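Local coordinates for cell division control protein 4 (Saccharomyces cerevisiae, PDB 3V7D) that recognises phosphorylated proteins such as the CDK inhibitor Sic1 for an SCF E3 ubiquitin ligase, marking them for proteasomal degradation, at residues B[386-390]-B[415-419]; B[397-402]-B[435-441]; B[427-431]-B[459-463]. The protein carries 1 engineered substitution. All blocks are in the same frame, centred on the assembly; numbering follows the deposited sequence.

Contact 1: residues B[386-390]-B[415-419]; sequences FSYHH and NIYNL
Two adjoining blades of the WD40 propeller meet where Phe-386, Tyr-388 and His-390 face Leu-419, Tyr-417 and Asn-415 in antiparallel order. The backbones stay well apart, and side chains fill the seam. The two tyrosines come in from opposite strands and overlap, centroids 4.2 Å apart and planes inclined by 31°, with Tyr-388 CE1 3.5 Å from Tyr-417 CD2. Tyr-388 is turned across the gap because CG lies opposite its carbonyl carbon (chi1 -64°). Leu-419 CD2 sits over the centre of the Phe-386 ring, 3.9 Å from the centroid, a CH-pi contact; the same methyl is 4.0 Å from Tyr-388 CE2. An alanine in place of Tyr-388 would probably open a gap beside the Tyr-417 ring and take one of two aromatic neighbours from Leu-419 CD2. The other end is polar. Asn-415 sets ND2 3.2 Å above the His-390 ring plane, its amide nearly perpendicular to that ring, while Gln-413 OE1 binds the same nitrogen. A water joins the strands, donating to His-389 O at 3.1 Å and lying 2.9 Å from Tyr-417 OH. In sequence, His-390 and Tyr-417 fall where WD repeats usually carry the Gly-His histidine and the Trp-Asp tryptophan. His-390 reaches Ser-410 through ND1 and Ser-408 through NE2, which fixes its imidazole. Leu-406 of strand 405-410 lies against Tyr-388, Tyr-417 and Leu-419, Phe-364 meets Phe-386 edge-to-face, and strand 373-378 pairs with the backbone of 386-390.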
ATOM      1  N   PHE B 386       9.409  -8.013  10.817  1.00 37.46           N
ATOM      2  CA  PHE B 386       9.310  -9.448  10.580  1.00 31.83           C
ATOM      3  C   PHE B 386      10.607 -10.083  10.088  1.00 32.57           C
ATOM      4  O   PHE B 386      11.511  -9.401   9.614  1.00 32.39           O
ATOM      5  CB  PHE B 386       8.126  -9.804   9.661  1.00 29.08           C
ATOM      6  CG  PHE B 386       8.158  -9.141   8.300  1.00 33.95           C
ATOM      7  CD1 PHE B 386       8.935  -9.658   7.274  1.00 32.02           C
ATOM      8  CD2 PHE B 386       7.369  -8.033   8.036  1.00 30.79           C
ATOM      9  CE1 PHE B 386       8.948  -9.067   6.021  1.00 25.97           C
ATOM     10  CE2 PHE B 386       7.375  -7.438   6.789  1.00 32.57           C
ATOM     11  CZ  PHE B 386       8.169  -7.955   5.779  1.00 29.46           C
ATOM     12  N   SER B 387      10.679 -11.401  10.217  1.00 37.31           N
ATOM     13  CA  SER B 387      11.866 -12.150   9.848  1.00 37.54           C
ATOM     14  C   SER B 387      11.450 -13.514   9.314  1.00 36.90           C
ATOM     15  O   SER B 387      10.690 -14.237   9.965  1.00 38.23           O
ATOM     16  CB  SER B 387      12.777 -12.318  11.066  1.00 36.24           C
ATOM     17  OG  SER B 387      13.896 -13.129  10.754  1.00 43.07           O
ATOM     18  N   TYR B 388      11.934 -13.860   8.123  1.00 30.54           N
ATOM     19  CA  TYR B 388      11.625 -15.159   7.534  1.00 32.03           C
ATOM     20  C   TYR B 388      12.863 -15.821   6.955  1.00 33.41           C
ATOM     21  O   TYR B 388      13.852 -15.153   6.650  1.00 31.37           O
ATOM     22  CB  TYR B 388      10.547 -15.035   6.452  1.00 33.47           C
ATOM     23  CG  TYR B 388       9.207 -14.560   6.968  1.00 35.62           C
ATOM     24  CD1 TYR B 388       8.389 -15.399   7.715  1.00 35.88           C
ATOM     25  CD2 TYR B 388       8.758 -13.273   6.701  1.00 33.96           C
ATOM     26  CE1 TYR B 388       7.162 -14.964   8.186  1.00 36.24           C
ATOM     27  CE2 TYR B 388       7.537 -12.830   7.162  1.00 33.45           C
ATOM     28  CZ  TYR B 388       6.743 -13.676   7.903  1.00 38.12           C
ATOM     29  OH  TYR B 388       5.526 -13.226   8.361  1.00 35.05           O
ATOM     30  N   HIS B 389      12.798 -17.139   6.800  1.00 31.86           N
ATOM     31  CA  HIS B 389      13.903 -17.899   6.238  1.00 33.84           C
ATOM     32  C   HIS B 389      13.378 -19.111   5.472  1.00 32.63           C
ATOM     33  O   HIS B 389      12.615 -19.907   6.008  1.00 31.86           O
ATOM     34  CB  HIS B 389      14.840 -18.357   7.358  1.00 35.08           C
ATOM     35  CG  HIS B 389      16.290 -18.265   7.009  1.00 43.08           C
ATOM     36  ND1 HIS B 389      17.143 -17.364   7.610  1.00 45.14           N
ATOM     37  CD2 HIS B 389      17.040 -18.958   6.119  1.00 48.19           C
ATOM     38  CE1 HIS B 389      18.357 -17.511   7.110  1.00 46.51           C
ATOM     39  NE2 HIS B 389      18.321 -18.470   6.202  1.00 48.25           N
ATOM     40  N   HIS B 390      13.772 -19.242   4.211  1.00 30.90           N
ATOM     41  CA  HIS B 390      13.425 -20.434   3.451  1.00 31.18           C
ATOM     42  C   HIS B 390      14.153 -21.632   4.062  1.00 29.99           C
ATOM     43  O   HIS B 390      15.366 -21.591   4.268  1.00 29.01           O
ATOM     44  CB  HIS B 390      13.769 -20.256   1.969  1.00 31.90           C
ATOM     45  CG  HIS B 390      12.801 -19.382   1.228  1.00 34.88           C
ATOM     46  ND1 HIS B 390      12.676 -19.401  -0.146  1.00 32.52           N
ATOM     47  CD2 HIS B 390      11.908 -18.466   1.675  1.00 30.75           C
ATOM     48  CE1 HIS B 390      11.748 -18.535  -0.513  1.00 36.42           C
ATOM     49  NE2 HIS B 390      11.268 -17.952   0.573  1.00 34.33           N
ATOM     50  N   ASN B 415       6.756 -19.274  -1.490  1.00 32.51           N
ATOM     51  CA  ASN B 415       6.020 -19.058  -0.246  1.00 30.67           C
ATOM     52  C   ASN B 415       5.167 -17.787  -0.230  1.00 28.90           C
ATOM     53  O   ASN B 415       5.575 -16.743  -0.732  1.00 26.59           O
ATOM     54  CB  ASN B 415       6.987 -19.032   0.939  1.00 28.65           C
ATOM     55  CG  ASN B 415       7.774 -20.320   1.079  1.00 30.94           C
ATOM     56  OD1 ASN B 415       7.206 -21.410   1.066  1.00 31.11           O
ATOM     57  ND2 ASN B 415       9.091 -20.201   1.200  1.00 30.81           N
ATOM     58  N   ILE B 416       3.987 -17.892   0.369  1.00 33.97           N
ATOM     59  CA  ILE B 416       3.100 -16.753   0.544  1.00 27.75           C
ATOM     60  C   ILE B 416       2.893 -16.537   2.040  1.00 30.96           C
ATOM     61  O   ILE B 416       2.411 -17.435   2.743  1.00 30.95           O
ATOM     62  CB  ILE B 416       1.743 -16.993  -0.159  1.00 25.29           C
ATOM     63  CG1 ILE B 416       1.959 -17.264  -1.649  1.00 26.17           C
ATOM     64  CG2 ILE B 416       0.805 -15.803   0.037  1.00 23.13           C
ATOM     65  CD1 ILE B 416       0.683 -17.542  -2.416  1.00 27.78           C
ATOM     66  N   TYR B 417       3.275 -15.360   2.534  1.00 25.34           N
ATOM     67  CA  TYR B 417       3.156 -15.061   3.964  1.00 29.77           C
ATOM     68  C   TYR B 417       2.114 -13.986   4.279  1.00 33.18           C
ATOM     69  O   TYR B 417       2.036 -12.959   3.606  1.00 30.55           O
ATOM     70  CB  TYR B 417       4.497 -14.606   4.542  1.00 32.17           C
ATOM     71  CG  TYR B 417       5.663 -15.545   4.336  1.00 34.10           C
ATOM     72  CD1 TYR B 417       6.463 -15.454   3.199  1.00 28.18           C
ATOM     73  CD2 TYR B 417       5.990 -16.497   5.293  1.00 29.58           C
ATOM     74  CE1 TYR B 417       7.544 -16.300   3.014  1.00 28.06           C
ATOM     75  CE2 TYR B 417       7.067 -17.349   5.115  1.00 28.61           C
ATOM     76  CZ  TYR B 417       7.841 -17.247   3.978  1.00 30.96           C
ATOM     77  OH  TYR B 417       8.914 -18.095   3.807  1.00 35.20           O
ATOM     78  N   ASN B 418       1.326 -14.232   5.322  1.00 33.17           N
ATOM     79  CA  ASN B 418       0.441 -13.229   5.902  1.00 26.36           C
ATOM     80  C   ASN B 418       1.258 -12.322   6.814  1.00 31.93           C
ATOM     81  O   ASN B 418       1.699 -12.751   7.880  1.00 35.90           O
ATOM     82  CB  ASN B 418      -0.658 -13.930   6.707  1.00 26.48           C
ATOM     83  CG  ASN B 418      -1.671 -12.966   7.319  1.00 30.47           C
ATOM     84  OD1 ASN B 418      -1.368 -11.806   7.616  1.00 29.90           O
ATOM     85  ND2 ASN B 418      -2.884 -13.461   7.528  1.00 26.10           N
ATOM     86  N   LEU B 419       1.454 -11.071   6.408  1.00 27.23           N
ATOM     87  CA  LEU B 419       2.285 -10.152   7.182  1.00 29.71           C
ATOM     88  C   LEU B 419       1.606  -9.624   8.448  1.00 35.34           C
ATOM     89  O   LEU B 419       2.277  -9.104   9.338  1.00 33.80           O
ATOM     90  CB  LEU B 419       2.776  -8.989   6.316  1.00 30.72           C
ATOM     91  CG  LEU B 419       3.738  -9.371   5.188  1.00 32.27           C
ATOM     92  CD1 LEU B 419       4.292  -8.123   4.516  1.00 25.73           C
ATOM     93  CD2 LEU B 419       4.868 -10.256   5.709  1.00 27.72           C
TER
HETATM   94  O   HOH W   1       9.545 -20.069   5.792  1.00 40.03           O

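Contact 2: residues B[397-402]-B[435-441]; sequences TTFYVS and QIWSVNF
Over one face of the Tyr-400 ring lies the Asn-440 amide, stacked at 26° with OD1 3.6 Å from Tyr-400 CZ, and Asn-440 CA makes a CH-pi contact with the same face. At the ring's edge, in plane, is Phe-441 CE2, since Tyr-400 points its CD2 edge at the face of Phe-441 in a T-shaped pair (centroids 5.3 Å apart, planes at 73°). Ser-402 OG, bonded to Ile-405 N, borders the edge of Phe-441. Gln-435 CB covers a face of Trp-437. These strands, 397-401 and 435-441, are the innermost of two successive propeller blades and run nearly parallel, bridged by side-chain hydroxyls that bond to the opposite backbone. Thr-398 places OG1 trans to its own backbone N (chi1 -176°), where it accepts from Val-439 N at 3.1 Å. Thr-397 OG1 donates a short bond, 2.5 Å, to Ile-436 O, in the carbonyl plane. A water donates to Thr-397 OG1 and, at 2.6 Å, to Gln-435 OE1, and accepts from Ile-436 N at 2.8 Å. Each strand carries a classic beta bulge at this end, Thr-397 and Thr-398 facing Gly-409, Trp-437 and Ser-438 facing Ala-449. The bound peptide packs on Thr-397 and Trp-437.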
ATOM      1  N   THR B 397      15.886 -15.764  -4.702  1.00 28.17           N
ATOM      2  CA  THR B 397      16.047 -15.296  -6.074  1.00 29.15           C
ATOM      3  C   THR B 397      15.112 -14.128  -6.382  1.00 33.68           C
ATOM      4  O   THR B 397      15.441 -13.250  -7.181  1.00 31.46           O
ATOM      5  CB  THR B 397      15.797 -16.429  -7.085  1.00 34.74           C
ATOM      6  OG1 THR B 397      14.546 -17.057  -6.792  1.00 41.48           O
ATOM      7  CG2 THR B 397      16.898 -17.470  -6.997  1.00 36.38           C
ATOM      8  N   THR B 398      13.949 -14.117  -5.738  1.00 30.08           N
ATOM      9  CA  THR B 398      12.965 -13.067  -5.973  1.00 30.87           C
ATOM     10  C   THR B 398      11.933 -13.008  -4.852  1.00 30.14           C
ATOM     11  O   THR B 398      11.659 -14.009  -4.193  1.00 31.01           O
ATOM     12  CB  THR B 398      12.232 -13.261  -7.329  1.00 33.75           C
ATOM     13  OG1 THR B 398      11.347 -12.160  -7.563  1.00 31.28           O
ATOM     14  CG2 THR B 398      11.418 -14.553  -7.336  1.00 24.88           C
ATOM     15  N   PHE B 399      11.371 -11.825  -4.636  1.00 27.63           N
ATOM     16  CA  PHE B 399      10.208 -11.685  -3.771  1.00 27.29           C
ATOM     17  C   PHE B 399       9.432 -10.443  -4.159  1.00 30.06           C
ATOM     18  O   PHE B 399       9.952  -9.559  -4.835  1.00 30.70           O
ATOM     19  CB  PHE B 399      10.599 -11.634  -2.287  1.00 28.71           C
ATOM     20  CG  PHE B 399      11.134 -10.297  -1.832  1.00 30.75           C
ATOM     21  CD1 PHE B 399      12.490 -10.022  -1.888  1.00 30.07           C
ATOM     22  CD2 PHE B 399      10.282  -9.326  -1.323  1.00 27.36           C
ATOM     23  CE1 PHE B 399      12.987  -8.803  -1.456  1.00 33.07           C
ATOM     24  CE2 PHE B 399      10.768  -8.103  -0.895  1.00 25.09           C
ATOM     25  CZ  PHE B 399      12.122  -7.840  -0.958  1.00 29.91           C
ATOM     26  N   TYR B 400       8.179 -10.379  -3.731  1.00 30.57           N
ATOM     27  CA  TYR B 400       7.379  -9.185  -3.931  1.00 27.56           C
ATOM     28  C   TYR B 400       6.556  -8.981  -2.683  1.00 28.81           C
ATOM     29  O   TYR B 400       6.278  -9.939  -1.958  1.00 28.93           O
ATOM     30  CB  TYR B 400       6.482  -9.316  -5.159  1.00 27.03           C
ATOM     31  CG  TYR B 400       6.070  -7.978  -5.746  1.00 32.12           C
ATOM     32  CD1 TYR B 400       6.893  -7.313  -6.646  1.00 28.68           C
ATOM     33  CD2 TYR B 400       4.857  -7.385  -5.401  1.00 28.21           C
ATOM     34  CE1 TYR B 400       6.523  -6.092  -7.188  1.00 35.60           C
ATOM     35  CE2 TYR B 400       4.478  -6.162  -5.941  1.00 28.16           C
ATOM     36  CZ  TYR B 400       5.314  -5.523  -6.832  1.00 35.51           C
ATOM     37  OH  TYR B 400       4.945  -4.310  -7.371  1.00 40.36           O
ATOM     38  N   VAL B 401       6.168  -7.740  -2.417  1.00 26.89           N
ATOM     39  CA  VAL B 401       5.558  -7.446  -1.131  1.00 28.63           C
ATOM     40  C   VAL B 401       4.590  -6.267  -1.159  1.00 33.92           C
ATOM     41  O   VAL B 401       4.755  -5.314  -1.927  1.00 31.67           O
ATOM     42  CB  VAL B 401       6.651  -7.201  -0.064  1.00 27.95           C
ATOM     43  CG1 VAL B 401       7.311  -5.837  -0.271  1.00 19.98           C
ATOM     44  CG2 VAL B 401       6.079  -7.322   1.345  1.00 28.71           C
ATOM     45  N   SER B 402       3.564  -6.362  -0.320  1.00 27.76           N
ATOM     46  CA  SER B 402       2.682  -5.247  -0.028  1.00 28.89           C
ATOM     47  C   SER B 402       2.610  -5.143   1.489  1.00 31.54           C
ATOM     48  O   SER B 402       3.305  -5.874   2.191  1.00 34.53           O
ATOM     49  CB  SER B 402       1.288  -5.502  -0.593  1.00 22.79           C
ATOM     50  OG  SER B 402       0.649  -6.554   0.116  1.00 29.74           O
ATOM     51  N   GLN B 435      12.859 -23.536  -9.925  1.00 33.90           N
ATOM     52  CA  GLN B 435      13.353 -22.206  -9.593  1.00 36.20           C
ATOM     53  C   GLN B 435      12.242 -21.184  -9.775  1.00 37.41           C
ATOM     54  O   GLN B 435      11.362 -21.355 -10.620  1.00 31.43           O
ATOM     55  CB  GLN B 435      14.539 -21.822 -10.483  1.00 40.21           C
ATOM     56  CG  GLN B 435      15.706 -22.785 -10.433  1.00 47.59           C
ATOM     57  CD  GLN B 435      16.665 -22.495  -9.297  1.00 57.26           C
ATOM     58  OE1 GLN B 435      16.446 -21.585  -8.494  1.00 57.33           O
ATOM     59  NE2 GLN B 435      17.747 -23.269  -9.228  1.00 60.73           N
ATOM     60  N   ILE B 436      12.281 -20.127  -8.973  1.00 35.59           N
ATOM     61  CA  ILE B 436      11.394 -18.989  -9.166  1.00 31.88           C
ATOM     62  C   ILE B 436      12.259 -17.807  -9.568  1.00 32.68           C
ATOM     63  O   ILE B 436      12.998 -17.274  -8.748  1.00 35.00           O
ATOM     64  CB  ILE B 436      10.634 -18.632  -7.879  1.00 33.14           C
ATOM     65  CG1 ILE B 436      10.072 -19.897  -7.221  1.00 28.96           C
ATOM     66  CG2 ILE B 436       9.536 -17.610  -8.176  1.00 26.89           C
ATOM     67  CD1 ILE B 436       9.016 -20.593  -8.046  1.00 29.01           C
ATOM     68  N   TRP B 437      12.184 -17.408 -10.833  1.00 29.80           N
ATOM     69  CA  TRP B 437      13.068 -16.362 -11.332  1.00 29.48           C
ATOM     70  C   TRP B 437      12.555 -14.968 -10.994  1.00 32.80           C
ATOM     71  O   TRP B 437      13.331 -14.074 -10.672  1.00 34.77           O
ATOM     72  CB  TRP B 437      13.288 -16.505 -12.840  1.00 33.55           C
ATOM     73  CG  TRP B 437      13.946 -17.800 -13.220  1.00 42.50           C
ATOM     74  CD1 TRP B 437      13.457 -18.754 -14.066  1.00 44.86           C
ATOM     75  CD2 TRP B 437      15.207 -18.292 -12.747  1.00 40.38           C
ATOM     76  NE1 TRP B 437      14.341 -19.803 -14.157  1.00 44.28           N
ATOM     77  CE2 TRP B 437      15.420 -19.544 -13.354  1.00 42.29           C
ATOM     78  CE3 TRP B 437      16.177 -17.791 -11.872  1.00 43.10           C
ATOM     79  CZ2 TRP B 437      16.563 -20.303 -13.116  1.00 45.55           C
ATOM     80  CZ3 TRP B 437      17.312 -18.548 -11.635  1.00 46.62           C
ATOM     81  CH2 TRP B 437      17.495 -19.789 -12.256  1.00 41.50           C
ATOM     82  N   SER B 438      11.244 -14.786 -11.061  1.00 31.47           N
ATOM     83  CA  SER B 438      10.668 -13.478 -10.803  1.00 33.76           C
ATOM     84  C   SER B 438       9.222 -13.611 -10.354  1.00 34.78           C
ATOM     85  O   SER B 438       8.463 -14.395 -10.917  1.00 36.03           O
ATOM     86  CB  SER B 438      10.757 -12.604 -12.055  1.00 37.44           C
ATOM     87  OG  SER B 438      10.342 -11.282 -11.774  1.00 49.56           O
ATOM     88  N   VAL B 439       8.853 -12.851  -9.329  1.00 29.09           N
ATOM     89  CA  VAL B 439       7.487 -12.861  -8.833  1.00 29.57           C
ATOM     90  C   VAL B 439       6.969 -11.428  -8.665  1.00 30.24           C
ATOM     91  O   VAL B 439       7.713 -10.518  -8.296  1.00 32.94           O
ATOM     92  CB  VAL B 439       7.352 -13.676  -7.511  1.00 28.11           C
ATOM     93  CG1 VAL B 439       7.883 -12.891  -6.315  1.00 26.91           C
ATOM     94  CG2 VAL B 439       5.912 -14.058  -7.275  1.00 26.29           C
ATOM     95  N   ASN B 440       5.692 -11.236  -8.964  1.00 26.40           N
ATOM     96  CA  ASN B 440       5.070  -9.920  -8.911  1.00 29.11           C
ATOM     97  C   ASN B 440       3.580 -10.129  -8.706  1.00 31.27           C
ATOM     98  O   ASN B 440       2.991 -11.045  -9.285  1.00 32.75           O
ATOM     99  CB  ASN B 440       5.329  -9.170 -10.224  1.00 23.82           C
ATOM    100  CG  ASN B 440       5.017  -7.676 -10.133  1.00 32.83           C
ATOM    101  OD1 ASN B 440       3.968  -7.274  -9.632  1.00 32.56           O
ATOM    102  ND2 ASN B 440       5.938  -6.847 -10.627  1.00 30.33           N
ATOM    103  N   PHE B 441       2.963  -9.307  -7.867  1.00 32.03           N
ATOM    104  CA  PHE B 441       1.517  -9.400  -7.713  1.00 30.48           C
ATOM    105  C   PHE B 441       0.861  -8.045  -7.513  1.00 33.18           C
ATOM    106  O   PHE B 441       1.483  -7.103  -7.026  1.00 33.89           O
ATOM    107  CB  PHE B 441       1.130 -10.373  -6.585  1.00 28.54           C
ATOM    108  CG  PHE B 441       1.489  -9.892  -5.204  1.00 30.65           C
ATOM    109  CD1 PHE B 441       0.637  -9.048  -4.500  1.00 29.63           C
ATOM    110  CD2 PHE B 441       2.665 -10.302  -4.600  1.00 29.09           C
ATOM    111  CE1 PHE B 441       0.963  -8.610  -3.227  1.00 29.02           C
ATOM    112  CE2 PHE B 441       2.999  -9.869  -3.324  1.00 27.11           C
ATOM    113  CZ  PHE B 441       2.147  -9.021  -2.639  1.00 31.15           C
TER
HETATM  114  O   HOH W   2      14.717 -19.947  -7.517  1.00 31.19           O

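Contact 3: residues B[427-431]-B[459-463]; sequences ANILK and EILDF
Ile-429 lays its CG2 methyl across the end of Leu-461, 3.6 Å from CD1 and 3.9 Å from CD2 of that leucine. With Ile-429 CG1 opposite its carbonyl carbon (chi1 -63°), the other arm of the side chain heads for the Phe-463 ring, where CD1 makes a looser contact, 4.4 Å from Phe-463 CZ. Leu-430 takes the other flank: its CD2 is 4.0 Å from Glu-459 CG, the leucine running alongside the glutamate head to tail, and its CG is 4.3 Å from Leu-461 CD1. Leu-461 is thus touched by Ile-429 and Leu-430 alike. They stand at the corner of a beta turn closed by Lys-431 N donating to Asn-428 O, which sends both side chains toward the strand. No hydrogen bond spans the contact. Glu-459 takes part through the length of its side chain, CB to the carboxylate carbon; a bend at chi2 (-79°) lays its chain beside Leu-430. Its buried carboxylate is engaged on both oxygens, OE1 in a salt bridge to Arg-114 NH2 and OE2 in a hydrogen bond to Thr-116 OG1, and the arginine probably favours the charged form. The contact joins the loop after strand 424-426 of one blade to strand 455-462 of the last blade of the propeller, the blade that strand 113-118, the first strand of the propeller, completes, closing the ring. Phe-414 of strand 413-418 supports Leu-430 and Leu-461, Ile-416 backs Ile-429, Ala-448 of strand 445-452 lies against Leu-430, and Phe-463 stacks on Trp-105 of helix 87-106.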
ATOM      1  N   ALA B 427       2.736 -22.851   1.012  1.00 30.42           N
ATOM      2  CA  ALA B 427       4.116 -23.192   0.699  1.00 34.84           C
ATOM      3  C   ALA B 427       4.218 -24.094  -0.529  1.00 35.16           C
ATOM      4  O   ALA B 427       5.320 -24.381  -0.993  1.00 33.68           O
ATOM      5  CB  ALA B 427       4.782 -23.862   1.906  1.00 34.47           C
ATOM      6  N   ASN B 428       3.076 -24.536  -1.057  1.00 29.45           N
ATOM      7  CA  ASN B 428       3.088 -25.549  -2.115  1.00 30.49           C
ATOM      8  C   ASN B 428       2.352 -25.229  -3.418  1.00 31.57           C
ATOM      9  O   ASN B 428       2.213 -26.100  -4.278  1.00 34.63           O
ATOM     10  CB  ASN B 428       2.602 -26.890  -1.563  1.00 34.51           C
ATOM     11  CG  ASN B 428       3.560 -27.473  -0.548  1.00 38.14           C
ATOM     12  OD1 ASN B 428       4.697 -27.811  -0.880  1.00 42.80           O
ATOM     13  ND2 ASN B 428       3.114 -27.582   0.696  1.00 32.52           N
ATOM     14  N   ILE B 429       1.886 -23.995  -3.567  1.00 31.07           N
ATOM     15  CA  ILE B 429       1.115 -23.620  -4.752  1.00 35.31           C
ATOM     16  C   ILE B 429       1.876 -23.875  -6.057  1.00 32.15           C
ATOM     17  O   ILE B 429       1.302 -24.365  -7.033  1.00 34.74           O
ATOM     18  CB  ILE B 429       0.627 -22.155  -4.678  1.00 33.88           C
ATOM     19  CG1 ILE B 429      -0.329 -21.992  -3.494  1.00 40.07           C
ATOM     20  CG2 ILE B 429      -0.086 -21.777  -5.954  1.00 37.40           C
ATOM     21  CD1 ILE B 429      -0.994 -20.653  -3.417  1.00 42.95           C
ATOM     22  N   LEU B 430       3.168 -23.560  -6.063  1.00 27.39           N
ATOM     23  CA  LEU B 430       4.017 -23.817  -7.225  1.00 30.53           C
ATOM     24  C   LEU B 430       5.066 -24.872  -6.887  1.00 29.33           C
ATOM     25  O   LEU B 430       6.248 -24.725  -7.204  1.00 31.82           O
ATOM     26  CB  LEU B 430       4.683 -22.525  -7.707  1.00 27.46           C
ATOM     27  CG  LEU B 430       3.726 -21.440  -8.202  1.00 30.16           C
ATOM     28  CD1 LEU B 430       4.494 -20.208  -8.677  1.00 30.86           C
ATOM     29  CD2 LEU B 430       2.833 -21.983  -9.312  1.00 27.34           C
ATOM     30  N   LYS B 431       4.612 -25.938  -6.235  1.00 28.70           N
ATOM     31  CA  LYS B 431       5.478 -27.013  -5.759  1.00 35.15           C
ATOM     32  C   LYS B 431       6.341 -27.626  -6.867  1.00 35.53           C
ATOM     33  O   LYS B 431       7.494 -27.983  -6.632  1.00 36.69           O
ATOM     34  CB  LYS B 431       4.630 -28.099  -5.085  1.00 39.25           C
ATOM     35  CG  LYS B 431       5.414 -29.260  -4.480  1.00 39.43           C
ATOM     36  CD  LYS B 431       4.473 -30.216  -3.756  1.00 44.55           C
ATOM     37  CE  LYS B 431       5.166 -31.513  -3.359  1.00 56.45           C
ATOM     38  NZ  LYS B 431       6.317 -31.271  -2.442  1.00 64.68           N
ATOM     39  N   GLU B 459       3.797 -18.563 -14.728  1.00 33.81           N
ATOM     40  CA  GLU B 459       2.686 -18.997 -13.900  1.00 29.49           C
ATOM     41  C   GLU B 459       1.805 -17.804 -13.552  1.00 30.24           C
ATOM     42  O   GLU B 459       2.305 -16.741 -13.176  1.00 28.21           O
ATOM     43  CB  GLU B 459       3.206 -19.666 -12.626  1.00 31.06           C
ATOM     44  CG  GLU B 459       4.114 -20.865 -12.881  1.00 33.41           C
ATOM     45  CD  GLU B 459       3.344 -22.128 -13.239  1.00 38.40           C
ATOM     46  OE1 GLU B 459       3.981 -23.190 -13.395  1.00 40.74           O
ATOM     47  OE2 GLU B 459       2.101 -22.065 -13.355  1.00 35.38           O
ATOM     48  N   ILE B 460       0.495 -17.978 -13.691  1.00 27.92           N
ATOM     49  CA  ILE B 460      -0.456 -16.943 -13.307  1.00 26.85           C
ATOM     50  C   ILE B 460      -1.469 -17.486 -12.304  1.00 28.87           C
ATOM     51  O   ILE B 460      -2.204 -18.432 -12.596  1.00 29.28           O
ATOM     52  CB  ILE B 460      -1.195 -16.363 -14.525  1.00 29.75           C
ATOM     53  CG1 ILE B 460      -0.198 -15.835 -15.558  1.00 28.79           C
ATOM     54  CG2 ILE B 460      -2.140 -15.257 -14.092  1.00 28.84           C
ATOM     55  CD1 ILE B 460      -0.854 -15.361 -16.849  1.00 32.45           C
ATOM     56  N   LEU B 461      -1.500 -16.879 -11.122  1.00 32.12           N
ATOM     57  CA  LEU B 461      -2.404 -17.295 -10.056  1.00 28.80           C
ATOM     58  C   LEU B 461      -3.499 -16.258  -9.815  1.00 30.28           C
ATOM     59  O   LEU B 461      -3.229 -15.062  -9.684  1.00 30.96           O
ATOM     60  CB  LEU B 461      -1.619 -17.563  -8.772  1.00 30.52           C
ATOM     61  CG  LEU B 461      -0.531 -18.622  -8.962  1.00 33.66           C
ATOM     62  CD1 LEU B 461       0.380 -18.703  -7.754  1.00 35.58           C
ATOM     63  CD2 LEU B 461      -1.166 -19.972  -9.247  1.00 27.40           C
ATOM     64  N   ASP B 462      -4.735 -16.735  -9.752  1.00 33.25           N
ATOM     65  CA  ASP B 462      -5.912 -15.876  -9.685  1.00 28.64           C
ATOM     66  C   ASP B 462      -6.587 -16.025  -8.318  1.00 31.61           C
ATOM     67  O   ASP B 462      -7.093 -17.096  -7.997  1.00 29.79           O
ATOM     68  CB  ASP B 462      -6.877 -16.280 -10.804  1.00 31.82           C
ATOM     69  CG  ASP B 462      -8.056 -15.328 -10.956  1.00 42.30           C
ATOM     70  OD1 ASP B 462      -8.276 -14.468 -10.077  1.00 40.54           O
ATOM     71  OD2 ASP B 462      -8.779 -15.458 -11.971  1.00 46.76           O
ATOM     72  N   PHE B 463      -6.600 -14.955  -7.523  1.00 31.83           N
ATOM     73  CA  PHE B 463      -7.177 -14.998  -6.173  1.00 27.25           C
ATOM     74  C   PHE B 463      -8.582 -14.382  -6.081  1.00 30.44           C
ATOM     75  O   PHE B 463      -9.079 -14.094  -4.986  1.00 32.53           O
ATOM     76  CB  PHE B 463      -6.244 -14.337  -5.148  1.00 24.67           C
ATOM     77  CG  PHE B 463      -5.028 -15.160  -4.802  1.00 28.25           C
ATOM     78  CD1 PHE B 463      -3.892 -15.118  -5.599  1.00 31.03           C
ATOM     79  CD2 PHE B 463      -5.019 -15.969  -3.678  1.00 25.96           C
ATOM     80  CE1 PHE B 463      -2.768 -15.869  -5.280  1.00 28.35           C
ATOM     81  CE2 PHE B 463      -3.897 -16.725  -3.352  1.00 26.11           C
ATOM     82  CZ  PHE B 463      -2.771 -16.673  -4.154  1.00 27.87           C
TER

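How the contacts relate
The three contacts follow the seams between three successive blades. Contact 1 joins the first to the second; contacts 2 and 3 both join the second to the third, contact 2 through the innermost strands and contact 3 farther out. Contact 2 is buried near the centre of the molecule and beside the peptide, and it has clear direct hydrogen bonds between its segments. Contact 3, also buried, is mainly aliphatic, whereas contact 1 is partly buried and mainly aromatic. Contact 1 touches both others within the middle blade: Leu-419 CD1 of contact 1 packs 3.7 Å from Val-401 CG2 of contact 2, and Ile-416 CD1 lies 3.7 Å from Ile-429 CD1 of contact 3.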